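Local coordinates for protein nuclear hormone receptor FTZ-F1 (Drosophila melanogaster, PDB 2XHS) that probably regulates transcription as an NR5A-type nuclear receptor, its ligand-binding domain forming a complex with a Fushi tarazu peptide, at residues V45-L50 and N113-N118; L92-L97 and C153-I158; G104-T109 and F117-L122; N135-K140 and V203-E208. All coordinates share one frame; numbering follows the deposited sequence.

Interaction 1: residues V45-L50 and N113-N118; sequences VDLFEL and NGQVFN
Leu47 and Phe117 mark the closest backbone approach, their CA atoms 6.9 Å apart, and toward Val45 and Gln115 the two chains diverge to 8.6 Å. This is a corner of the nuclear receptor ligand-binding domain, where the second strand of the small β-hairpin and the turn before it lean on the first turn of helix 47-67. Asp46 is the N-cap residue, and Val45 just before it is still in extended conformation. Gln115 makes use of the Val45 carbonyl: its extended side chain carries NE2 to within 3.1 Å of Val45 O, with an N-H...O angle of 138°. The acceptor lies nearly in the plane of the Gln115 amide, while the donor stands 26° off the carbonyl plane. An alanine at Gln115 would probably leave Val45 O without this donor and open a gap beside Leu47. Leu47 slides past the Gln115 chain in the opposite direction, its CG 3.9 Å from NE2. Further along the helix, at Leu47 and Leu50, the contact turns apolar, as suits leucine and phenylalanine. Phe117 has CG anti to the backbone N (chi1 -173°), and its ring stands with an edge toward Leu47 O. Leu50, which also packs on Leu34 and Leu35 of helix 24-39, approaches the same ring obliquely, its CD1 4.0 Å from Phe117 CD1.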
# COMPACT_ATOMS: atom_id res chain seq x y z
N VAL A 45 -16.89 -14.57 14.61
CA VAL A 45 -16.62 -14.36 13.22
C VAL A 45 -15.31 -15.00 12.94
O VAL A 45 -14.58 -15.28 13.85
CB VAL A 45 -16.54 -12.89 12.96
CG1 VAL A 45 -16.55 -12.62 11.52
CG2 VAL A 45 -17.72 -12.23 13.55
N ASP A 46 -15.01 -15.27 11.68
CA ASP A 46 -13.76 -15.88 11.34
C ASP A 46 -12.86 -14.74 11.15
O ASP A 46 -13.06 -13.93 10.29
CB ASP A 46 -13.87 -16.65 10.05
CG ASP A 46 -12.67 -17.49 9.77
OD1 ASP A 46 -12.16 -18.14 10.68
OD2 ASP A 46 -12.21 -17.54 8.64
N LEU A 47 -11.87 -14.65 12.01
CA LEU A 47 -10.96 -13.55 11.98
C LEU A 47 -10.16 -13.52 10.72
O LEU A 47 -9.85 -12.47 10.24
CB LEU A 47 -10.10 -13.53 13.21
CG LEU A 47 -10.93 -13.22 14.44
CD1 LEU A 47 -10.08 -13.28 15.64
CD2 LEU A 47 -11.51 -11.88 14.32
N PHE A 48 -9.79 -14.67 10.20
CA PHE A 48 -9.03 -14.68 8.99
C PHE A 48 -9.86 -14.14 7.89
O PHE A 48 -9.40 -13.39 7.09
CB PHE A 48 -8.55 -16.06 8.66
CG PHE A 48 -7.81 -16.13 7.37
CD1 PHE A 48 -6.50 -15.83 7.31
CD2 PHE A 48 -8.44 -16.48 6.23
CE1 PHE A 48 -5.86 -15.87 6.17
CE2 PHE A 48 -7.78 -16.52 5.09
CZ PHE A 48 -6.49 -16.22 5.06
N GLU A 49 -11.11 -14.51 7.83
CA GLU A 49 -11.95 -14.02 6.77
C GLU A 49 -12.08 -12.54 6.81
O GLU A 49 -12.19 -11.92 5.80
CB GLU A 49 -13.34 -14.58 6.90
CG GLU A 49 -13.49 -16.01 6.57
CD GLU A 49 -14.83 -16.30 6.04
OE1 GLU A 49 -15.73 -15.51 6.28
OE2 GLU A 49 -15.01 -17.33 5.40
N LEU A 50 -12.15 -12.00 8.01
CA LEU A 50 -12.31 -10.58 8.22
C LEU A 50 -11.14 -9.81 7.71
O LEU A 50 -11.27 -8.81 7.07
CB LEU A 50 -12.46 -10.32 9.69
CG LEU A 50 -13.51 -9.35 10.19
CD1 LEU A 50 -13.19 -8.95 11.57
CD2 LEU A 50 -13.60 -8.16 9.34
N ASN A 113 -16.80 -7.21 20.32
CA ASN A 113 -17.28 -8.55 20.34
C ASN A 113 -16.67 -9.21 21.48
O ASN A 113 -17.06 -10.26 21.83
CB ASN A 113 -16.75 -9.28 19.15
CG ASN A 113 -17.79 -9.58 18.20
OD1 ASN A 113 -18.84 -8.98 18.24
ND2 ASN A 113 -17.54 -10.51 17.34
N GLY A 114 -15.64 -8.60 22.03
CA GLY A 114 -14.86 -9.27 23.03
C GLY A 114 -13.89 -10.11 22.26
O GLY A 114 -13.14 -10.88 22.80
N GLN A 115 -13.93 -9.94 20.96
CA GLN A 115 -13.03 -10.61 20.07
C GLN A 115 -11.95 -9.61 19.74
O GLN A 115 -12.16 -8.43 19.82
CB GLN A 115 -13.79 -11.04 18.84
CG GLN A 115 -13.66 -12.49 18.50
CD GLN A 115 -14.60 -12.90 17.43
OE1 GLN A 115 -15.71 -12.43 17.37
NE2 GLN A 115 -14.17 -13.78 16.57
N VAL A 116 -10.78 -10.08 19.38
CA VAL A 116 -9.68 -9.19 19.13
C VAL A 116 -9.16 -9.32 17.72
O VAL A 116 -8.87 -10.39 17.29
CB VAL A 116 -8.56 -9.47 20.13
CG1 VAL A 116 -7.33 -8.71 19.80
CG2 VAL A 116 -9.01 -9.12 21.50
N PHE A 117 -9.01 -8.20 17.02
CA PHE A 117 -8.51 -8.24 15.67
C PHE A 117 -7.07 -7.81 15.60
O PHE A 117 -6.74 -6.77 16.07
CB PHE A 117 -9.32 -7.34 14.76
CG PHE A 117 -8.96 -7.45 13.32
CD1 PHE A 117 -9.34 -8.54 12.59
CD2 PHE A 117 -8.21 -6.50 12.70
CE1 PHE A 117 -9.01 -8.64 11.31
CE2 PHE A 117 -7.88 -6.62 11.43
CZ PHE A 117 -8.28 -7.68 10.73
N ASN A 118 -6.23 -8.61 14.99
CA ASN A 118 -4.85 -8.29 14.86
C ASN A 118 -4.68 -7.43 13.67
O ASN A 118 -4.64 -7.90 12.58
CB ASN A 118 -4.07 -9.56 14.64
CG ASN A 118 -2.62 -9.35 14.67
OD1 ASN A 118 -2.12 -8.64 15.48
ND2 ASN A 118 -1.93 -9.97 13.77

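Interaction 2: residues L92-L97 and C153-I158; sequences LVLDHL and CMKFLI
Leu94 holds CG anti to the backbone N (chi1 -179°), and its CD2 lies among the side chains of 153-158, while Asp95 holds CG anti to its carbonyl carbon (chi1 -81°), beside the backbone N, with the carboxylate near Lys155. Leu94 CD2 is 3.9 Å from Lys155 CG and also 3.9 Å from Ile158 CD1; the selenomethionine Met154 adds its CB at 4.3 Å from that same methyl. Leucine is long enough to put a terminal methyl between the helices, where it meets three side chains without polar demand. Lys155 is extended beyond CG and crosses Asp95 at about a right angle, giving a fairly long salt bridge of 3.5 Å between Asp95 OD1 and Lys155 NZ. Tyr151 OH is also hydrogen-bonded to Asp95 OD1, and Lys155 makes a cation-pi contact with Trp65, so both charged groups have second partners, which would probably help to stabilise them in this largely buried contact. A leucine in place of Asp95 would probably leave the ammonium of Lys155 without this counter-charge and Tyr151 OH without this partner. The helix segments run antiparallel at 173°, their axes 10.6 Å apart, joining helix 77-102 to helix 148-159 close to the centre of the antiparallel helical sandwich that characterises nuclear receptor ligand-binding domains.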
# COMPACT_ATOMS: atom_id res chain seq x y z
N LEU A 92 0.32 -2.53 -0.04
CA LEU A 92 -0.34 -2.69 1.21
C LEU A 92 0.59 -2.61 2.37
O LEU A 92 0.26 -2.09 3.38
CB LEU A 92 -1.06 -4.00 1.26
CG LEU A 92 -2.22 -4.16 0.32
CD1 LEU A 92 -2.93 -5.37 0.69
CD2 LEU A 92 -3.11 -3.00 0.46
N VAL A 93 1.76 -3.18 2.23
CA VAL A 93 2.74 -3.17 3.27
C VAL A 93 3.22 -1.78 3.58
O VAL A 93 3.26 -1.35 4.70
CB VAL A 93 3.91 -3.99 2.80
CG1 VAL A 93 5.02 -3.97 3.77
CG2 VAL A 93 3.47 -5.38 2.58
N LEU A 94 3.56 -1.06 2.55
CA LEU A 94 3.99 0.29 2.69
C LEU A 94 2.90 1.13 3.28
O LEU A 94 3.12 1.93 4.13
CB LEU A 94 4.34 0.83 1.33
CG LEU A 94 4.84 2.26 1.29
CD1 LEU A 94 6.24 2.31 1.63
CD2 LEU A 94 4.64 2.75 -0.07
N ASP A 95 1.69 0.93 2.83
CA ASP A 95 0.61 1.70 3.36
C ASP A 95 0.53 1.37 4.79
O ASP A 95 0.23 2.20 5.58
CB ASP A 95 -0.69 1.27 2.74
CG ASP A 95 -0.92 1.85 1.43
OD1 ASP A 95 -0.24 2.78 1.05
OD2 ASP A 95 -1.84 1.42 0.78
N HIS A 96 0.70 0.13 5.13
CA HIS A 96 0.68 -0.24 6.52
C HIS A 96 1.87 0.31 7.22
O HIS A 96 1.82 0.68 8.33
CB HIS A 96 0.54 -1.74 6.71
CG HIS A 96 -0.24 -2.10 7.93
ND1 HIS A 96 0.35 -2.41 9.13
CD2 HIS A 96 -1.56 -2.16 8.14
CE1 HIS A 96 -0.57 -2.67 10.02
NE2 HIS A 96 -1.75 -2.53 9.45
N LEU A 97 2.97 0.35 6.54
CA LEU A 97 4.13 0.89 7.15
C LEU A 97 3.84 2.31 7.46
O LEU A 97 4.23 2.81 8.45
CB LEU A 97 5.30 0.76 6.22
CG LEU A 97 6.08 -0.47 6.56
CD1 LEU A 97 7.03 -0.73 5.51
CD2 LEU A 97 6.80 -0.22 7.80
N CYS A 153 5.84 9.24 -2.76
CA CYS A 153 6.77 9.07 -3.88
C CYS A 153 7.07 7.59 -4.05
O CYS A 153 7.18 7.09 -5.17
CB CYS A 153 8.05 9.86 -3.64
SG CYS A 153 7.82 11.64 -3.43
N MSE A 154 7.23 6.92 -2.92
CA MSE A 154 7.56 5.53 -2.90
C MSE A 154 6.47 4.68 -3.42
O MSE A 154 6.71 3.63 -3.93
CB MSE A 154 7.97 5.11 -1.52
CG MSE A 154 9.39 5.34 -1.30
SE MSE A 154 9.84 4.81 0.38
CE MSE A 154 9.46 6.35 1.22
N LYS A 155 5.25 5.12 -3.26
CA LYS A 155 4.11 4.42 -3.77
C LYS A 155 4.08 4.40 -5.27
O LYS A 155 3.81 3.42 -5.88
CB LYS A 155 2.87 5.09 -3.24
CG LYS A 155 2.00 4.16 -2.50
CD LYS A 155 0.66 4.70 -2.28
CE LYS A 155 -0.29 3.56 -2.20
NZ LYS A 155 -1.64 4.01 -1.95
N PHE A 156 4.33 5.54 -5.86
CA PHE A 156 4.43 5.65 -7.28
C PHE A 156 5.60 4.88 -7.78
O PHE A 156 5.57 4.32 -8.82
CB PHE A 156 4.59 7.08 -7.68
CG PHE A 156 3.35 7.84 -7.61
CD1 PHE A 156 2.41 7.70 -8.58
CD2 PHE A 156 3.11 8.69 -6.59
CE1 PHE A 156 1.27 8.40 -8.51
CE2 PHE A 156 1.97 9.38 -6.53
CZ PHE A 156 1.05 9.23 -7.49
N LEU A 157 6.66 4.89 -7.02
CA LEU A 157 7.81 4.21 -7.46
C LEU A 157 7.46 2.78 -7.55
O LEU A 157 7.85 2.10 -8.45
CB LEU A 157 8.91 4.39 -6.47
CG LEU A 157 9.59 5.71 -6.70
CD1 LEU A 157 10.85 5.74 -6.00
CD2 LEU A 157 9.82 5.83 -8.12
N ILE A 158 6.76 2.30 -6.56
CA ILE A 158 6.38 0.92 -6.57
C ILE A 158 5.45 0.61 -7.68
O ILE A 158 5.62 -0.35 -8.37
CB ILE A 158 5.66 0.61 -5.29
CG1 ILE A 158 6.60 0.78 -4.14
CG2 ILE A 158 5.17 -0.75 -5.27
CD1 ILE A 158 6.02 0.36 -2.86

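Interaction 3: residues G104-T109 and F117-L122; sequences GLPDET and FNLMSL
Phe117 opens the pairing with Thr109 as an antiparallel hydrogen-bonded pair of the β-hairpin: Phe117 N donates to Thr109 O at 3.0 Å, and Thr109 N returns a bond to Phe117 O at 3.1 Å. Beside these bonds Thr109 CG2 reaches Phe117 CB at 4.1 Å; a β-branched threonine suits the extended backbone here. Glu108 CA adds a CA-H...O contact to Phe117 O, and at Asn118 the strand pairing is loose. Beyond this point the chain bends from extended to helical backbone angles, and Leu119 becomes the main apolar link. Its CG stands anti to the carbonyl carbon (chi1 -71°), and CD1 lies among Leu105 CD2 at 4.1 Å, Pro106 CG at 4.0 Å and Thr109 CB at 4.0 Å, while Leu31 of helix 24-39 also touches the side chain. The selenomethionine Met120 follows; its N donates to Asp107 O at 3.0 Å with a good N-H...O angle of 155°. The side chains of Asp107 and Met120 lie side by side, pointing the same way, their CB atoms 3.9 Å apart. Leu122 CD1 lies at the edge of the Phe117 ring, in its plane, and the leucine packs on Met51, Val54 and Leu55 of helix 47-67. Asp107 O is thus held mainly by Met120 N, with a weak, bent second bond from Leu119 N, which helps to pin the turn that leaves the strand, and the salt bridge of Asp107 OD2 to Arg100 probably ties this end of the hairpin electrostatically to helix 77-102.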
# COMPACT_ATOMS: atom_id res chain seq x y z
N GLY A 104 -0.11 6.18 14.20
CA GLY A 104 -0.27 5.44 15.42
C GLY A 104 -1.25 4.32 15.47
O GLY A 104 -1.86 4.10 16.48
N LEU A 105 -1.37 3.60 14.38
CA LEU A 105 -2.21 2.45 14.26
C LEU A 105 -1.61 1.38 15.11
O LEU A 105 -0.42 1.19 15.10
CB LEU A 105 -2.23 2.06 12.81
CG LEU A 105 -3.25 1.18 12.15
CD1 LEU A 105 -2.68 -0.12 11.94
CD2 LEU A 105 -4.38 1.06 13.04
N PRO A 106 -2.44 0.69 15.86
CA PRO A 106 -2.00 -0.29 16.83
C PRO A 106 -2.06 -1.69 16.33
O PRO A 106 -2.71 -2.00 15.38
CB PRO A 106 -2.97 -0.09 17.96
CG PRO A 106 -4.10 0.47 17.37
CD PRO A 106 -3.70 1.30 16.27
N ASP A 107 -1.35 -2.56 17.01
CA ASP A 107 -1.28 -3.94 16.61
C ASP A 107 -2.56 -4.70 16.68
O ASP A 107 -2.77 -5.57 15.88
CB ASP A 107 -0.17 -4.64 17.33
CG ASP A 107 1.12 -4.07 16.99
OD1 ASP A 107 1.14 -2.98 16.46
OD2 ASP A 107 2.12 -4.72 17.23
N GLU A 108 -3.41 -4.39 17.63
CA GLU A 108 -4.66 -5.08 17.78
C GLU A 108 -5.71 -4.18 18.32
O GLU A 108 -5.41 -3.13 18.77
CB GLU A 108 -4.49 -6.27 18.68
CG GLU A 108 -4.03 -5.92 20.03
CD GLU A 108 -3.60 -7.11 20.81
OE1 GLU A 108 -2.67 -7.79 20.39
OE2 GLU A 108 -4.18 -7.34 21.86
N THR A 109 -6.95 -4.59 18.24
CA THR A 109 -8.03 -3.80 18.76
C THR A 109 -9.11 -4.72 19.28
O THR A 109 -9.21 -5.82 18.85
CB THR A 109 -8.59 -2.92 17.68
OG1 THR A 109 -9.54 -2.03 18.24
CG2 THR A 109 -9.27 -3.72 16.69
N PHE A 117 -9.01 -8.20 17.02
CA PHE A 117 -8.51 -8.24 15.67
C PHE A 117 -7.07 -7.81 15.60
O PHE A 117 -6.74 -6.77 16.07
CB PHE A 117 -9.32 -7.34 14.76
CG PHE A 117 -8.96 -7.45 13.32
CD1 PHE A 117 -9.34 -8.54 12.59
CD2 PHE A 117 -8.21 -6.50 12.70
CE1 PHE A 117 -9.01 -8.64 11.31
CE2 PHE A 117 -7.88 -6.62 11.43
CZ PHE A 117 -8.28 -7.68 10.73
N ASN A 118 -6.23 -8.61 14.99
CA ASN A 118 -4.85 -8.29 14.86
C ASN A 118 -4.68 -7.43 13.67
O ASN A 118 -4.64 -7.90 12.58
CB ASN A 118 -4.07 -9.56 14.64
CG ASN A 118 -2.62 -9.35 14.67
OD1 ASN A 118 -2.12 -8.64 15.48
ND2 ASN A 118 -1.93 -9.97 13.77
N LEU A 119 -4.60 -6.14 13.90
CA LEU A 119 -4.43 -5.13 12.90
C LEU A 119 -3.12 -5.29 12.21
O LEU A 119 -2.97 -5.03 11.07
CB LEU A 119 -4.51 -3.76 13.53
CG LEU A 119 -5.87 -3.33 14.00
CD1 LEU A 119 -5.73 -2.26 15.00
CD2 LEU A 119 -6.60 -2.81 12.84
N MSE A 120 -2.16 -5.74 12.98
CA MSE A 120 -0.80 -5.93 12.58
C MSE A 120 -0.73 -6.94 11.48
O MSE A 120 0.14 -6.89 10.66
CB MSE A 120 -0.04 -6.39 13.81
CG MSE A 120 1.43 -6.59 13.65
SE MSE A 120 2.34 -5.09 13.09
CE MSE A 120 4.02 -5.89 12.99
N SER A 121 -1.67 -7.86 11.48
CA SER A 121 -1.79 -8.90 10.47
C SER A 121 -2.01 -8.32 9.14
O SER A 121 -1.48 -8.76 8.17
CB SER A 121 -2.99 -9.74 10.77
OG SER A 121 -2.64 -10.77 11.64
N LEU A 122 -2.77 -7.26 9.11
CA LEU A 122 -3.16 -6.64 7.90
C LEU A 122 -1.94 -6.25 7.17
O LEU A 122 -1.95 -6.18 5.98
CB LEU A 122 -3.92 -5.39 8.23
CG LEU A 122 -5.38 -5.67 8.34
CD1 LEU A 122 -6.06 -4.42 8.65
CD2 LEU A 122 -5.82 -6.21 7.03

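Interaction 4: residues N135-K140 and V203-E208; sequences NELQNK and VNILPE
Lys140 and Glu208 reach toward each other tip to tip, both chains extended beyond CG. Along Lys140 the torsions past chi1 are all near anti, so the four methylenes span the gap between the helices before the ammonium is delivered. NZ lies 3.0 Å from Glu208 OE2, on the syn lone pair of that oxygen, and makes a weaker bond of 3.2 Å to Glu208 OE1. Contact with both oxygens, one of them weak, probably limits the turning of the carboxylate. The carboxylate of Glu136 stands 5.3 Å off, OE2 to Glu208 OE1, and the ammonium would probably offset the repulsion between these two acids. Ile205 packs against the aliphatic part of Lys140: its CG1 is anti to the carbonyl carbon, and a chi2 of -93° then sets CD1, 3.9 Å from Lys140 CD. Its other branch, CG2, meets Leu137 CD2 at 4.1 Å. The same leucine methyl is 3.8 Å from Glu208 CB, so the aliphatic stem of the glutamate packs as its head pairs. Leu137 continues onto Ile209 and Met212. Segments 135-140 and 203-208 run antiparallel at 172°, their axes 11.2 Å apart; they lie on helix 135-143 and on helix 198-224, which is kinked at Pro207, a pairing that belongs to the layered helical sandwich of the nuclear receptor fold.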
# COMPACT_ATOMS: atom_id res chain seq x y z
N ASN A 135 9.16 -5.16 11.33
CA ASN A 135 9.70 -4.23 12.29
C ASN A 135 11.04 -3.70 11.95
O ASN A 135 11.35 -2.57 12.18
CB ASN A 135 9.69 -4.83 13.66
CG ASN A 135 8.34 -5.02 14.15
OD1 ASN A 135 7.54 -4.11 14.13
ND2 ASN A 135 8.04 -6.20 14.58
N GLU A 136 11.85 -4.54 11.37
CA GLU A 136 13.15 -4.12 11.03
C GLU A 136 13.02 -3.01 10.05
O GLU A 136 13.75 -2.07 10.10
CB GLU A 136 13.90 -5.27 10.42
CG GLU A 136 15.36 -5.18 10.60
CD GLU A 136 16.07 -6.20 9.82
OE1 GLU A 136 15.71 -7.38 9.92
OE2 GLU A 136 17.02 -5.84 9.10
N LEU A 137 12.11 -3.13 9.12
CA LEU A 137 11.87 -2.09 8.14
C LEU A 137 11.33 -0.84 8.75
O LEU A 137 11.75 0.22 8.43
CB LEU A 137 10.92 -2.59 7.07
CG LEU A 137 11.35 -3.78 6.23
CD1 LEU A 137 10.31 -4.06 5.25
CD2 LEU A 137 12.61 -3.50 5.52
N GLN A 138 10.41 -0.98 9.67
CA GLN A 138 9.82 0.17 10.29
C GLN A 138 10.88 0.95 10.98
O GLN A 138 10.86 2.14 10.95
CB GLN A 138 8.78 -0.21 11.32
CG GLN A 138 7.98 0.96 11.78
CD GLN A 138 6.97 0.65 12.81
OE1 GLN A 138 6.04 -0.06 12.56
NE2 GLN A 138 7.12 1.22 13.96
N ASN A 139 11.80 0.28 11.63
CA ASN A 139 12.91 0.96 12.26
C ASN A 139 13.83 1.64 11.29
O ASN A 139 14.31 2.71 11.54
CB ASN A 139 13.70 -0.03 13.08
CG ASN A 139 13.11 -0.27 14.42
OD1 ASN A 139 12.61 0.65 15.05
ND2 ASN A 139 13.18 -1.49 14.88
N LYS A 140 14.13 0.99 10.19
CA LYS A 140 15.03 1.56 9.23
C LYS A 140 14.43 2.81 8.71
O LYS A 140 15.10 3.78 8.53
CB LYS A 140 15.22 0.60 8.08
CG LYS A 140 16.39 -0.31 8.18
CD LYS A 140 16.35 -1.30 7.09
CE LYS A 140 17.64 -1.97 6.89
NZ LYS A 140 17.44 -3.18 6.12
N VAL A 203 15.14 4.21 -1.08
CA VAL A 203 15.02 3.41 -2.28
C VAL A 203 15.41 1.99 -2.06
O VAL A 203 14.93 1.11 -2.70
CB VAL A 203 15.87 3.92 -3.37
CG1 VAL A 203 15.96 2.88 -4.39
CG2 VAL A 203 15.25 5.09 -3.95
N ASN A 204 16.32 1.78 -1.16
CA ASN A 204 16.79 0.45 -0.88
C ASN A 204 15.79 -0.44 -0.23
O ASN A 204 15.93 -1.63 -0.27
CB ASN A 204 18.02 0.51 -0.05
CG ASN A 204 19.21 0.84 -0.84
OD1 ASN A 204 19.31 0.50 -2.00
ND2 ASN A 204 20.16 1.46 -0.22
N ILE A 205 14.84 0.15 0.45
CA ILE A 205 13.78 -0.54 1.14
C ILE A 205 12.81 -1.21 0.23
O ILE A 205 12.25 -2.22 0.54
CB ILE A 205 13.07 0.39 2.06
CG1 ILE A 205 14.06 1.03 2.98
CG2 ILE A 205 12.24 -0.35 2.97
CD1 ILE A 205 14.19 0.29 4.22
N LEU A 206 12.61 -0.67 -0.94
CA LEU A 206 11.57 -1.18 -1.76
C LEU A 206 11.75 -2.63 -2.07
O LEU A 206 10.81 -3.36 -2.10
CB LEU A 206 11.48 -0.36 -3.03
CG LEU A 206 10.98 1.04 -2.77
CD1 LEU A 206 10.89 1.78 -4.01
CD2 LEU A 206 9.66 0.98 -2.19
N PRO A 207 12.96 -3.03 -2.31
CA PRO A 207 13.27 -4.40 -2.61
C PRO A 207 12.97 -5.27 -1.44
O PRO A 207 12.53 -6.37 -1.63
CB PRO A 207 14.76 -4.35 -2.83
CG PRO A 207 15.11 -2.98 -2.92
CD PRO A 207 13.96 -2.14 -2.87
N GLU A 208 13.26 -4.79 -0.26
CA GLU A 208 13.03 -5.51 0.95
C GLU A 208 11.58 -5.70 1.19
O GLU A 208 11.15 -6.73 1.60
CB GLU A 208 13.61 -4.74 2.10
CG GLU A 208 15.03 -4.35 1.90
CD GLU A 208 15.72 -4.07 3.19
OE1 GLU A 208 15.61 -4.89 4.08
OE2 GLU A 208 16.39 -3.06 3.29

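Interactions 1 and 3 share Phe117 and Asn118, their centres 11 Å apart: strand 116-118 meets helix 47-67 in the first and its hairpin partner in the second. Interactions 2 and 4 form a second pair, also with centres 11 Å apart, where Ile158 CG1 meets Leu206 CD2 at 3.6 Å and Leu97 CD2 meets Gln138 CA at 3.9 Å. His96 connects the groups, since its NE2 lies 3.6 Å from Leu105 CD1. Arg100 of helix 77-102 is a further tie, bonding Asp107 of interaction 3 and also Asn135 and Gln138 of segment 135-140. Interaction 1 is peripheral, its centre about 26 Å from that of interaction 2.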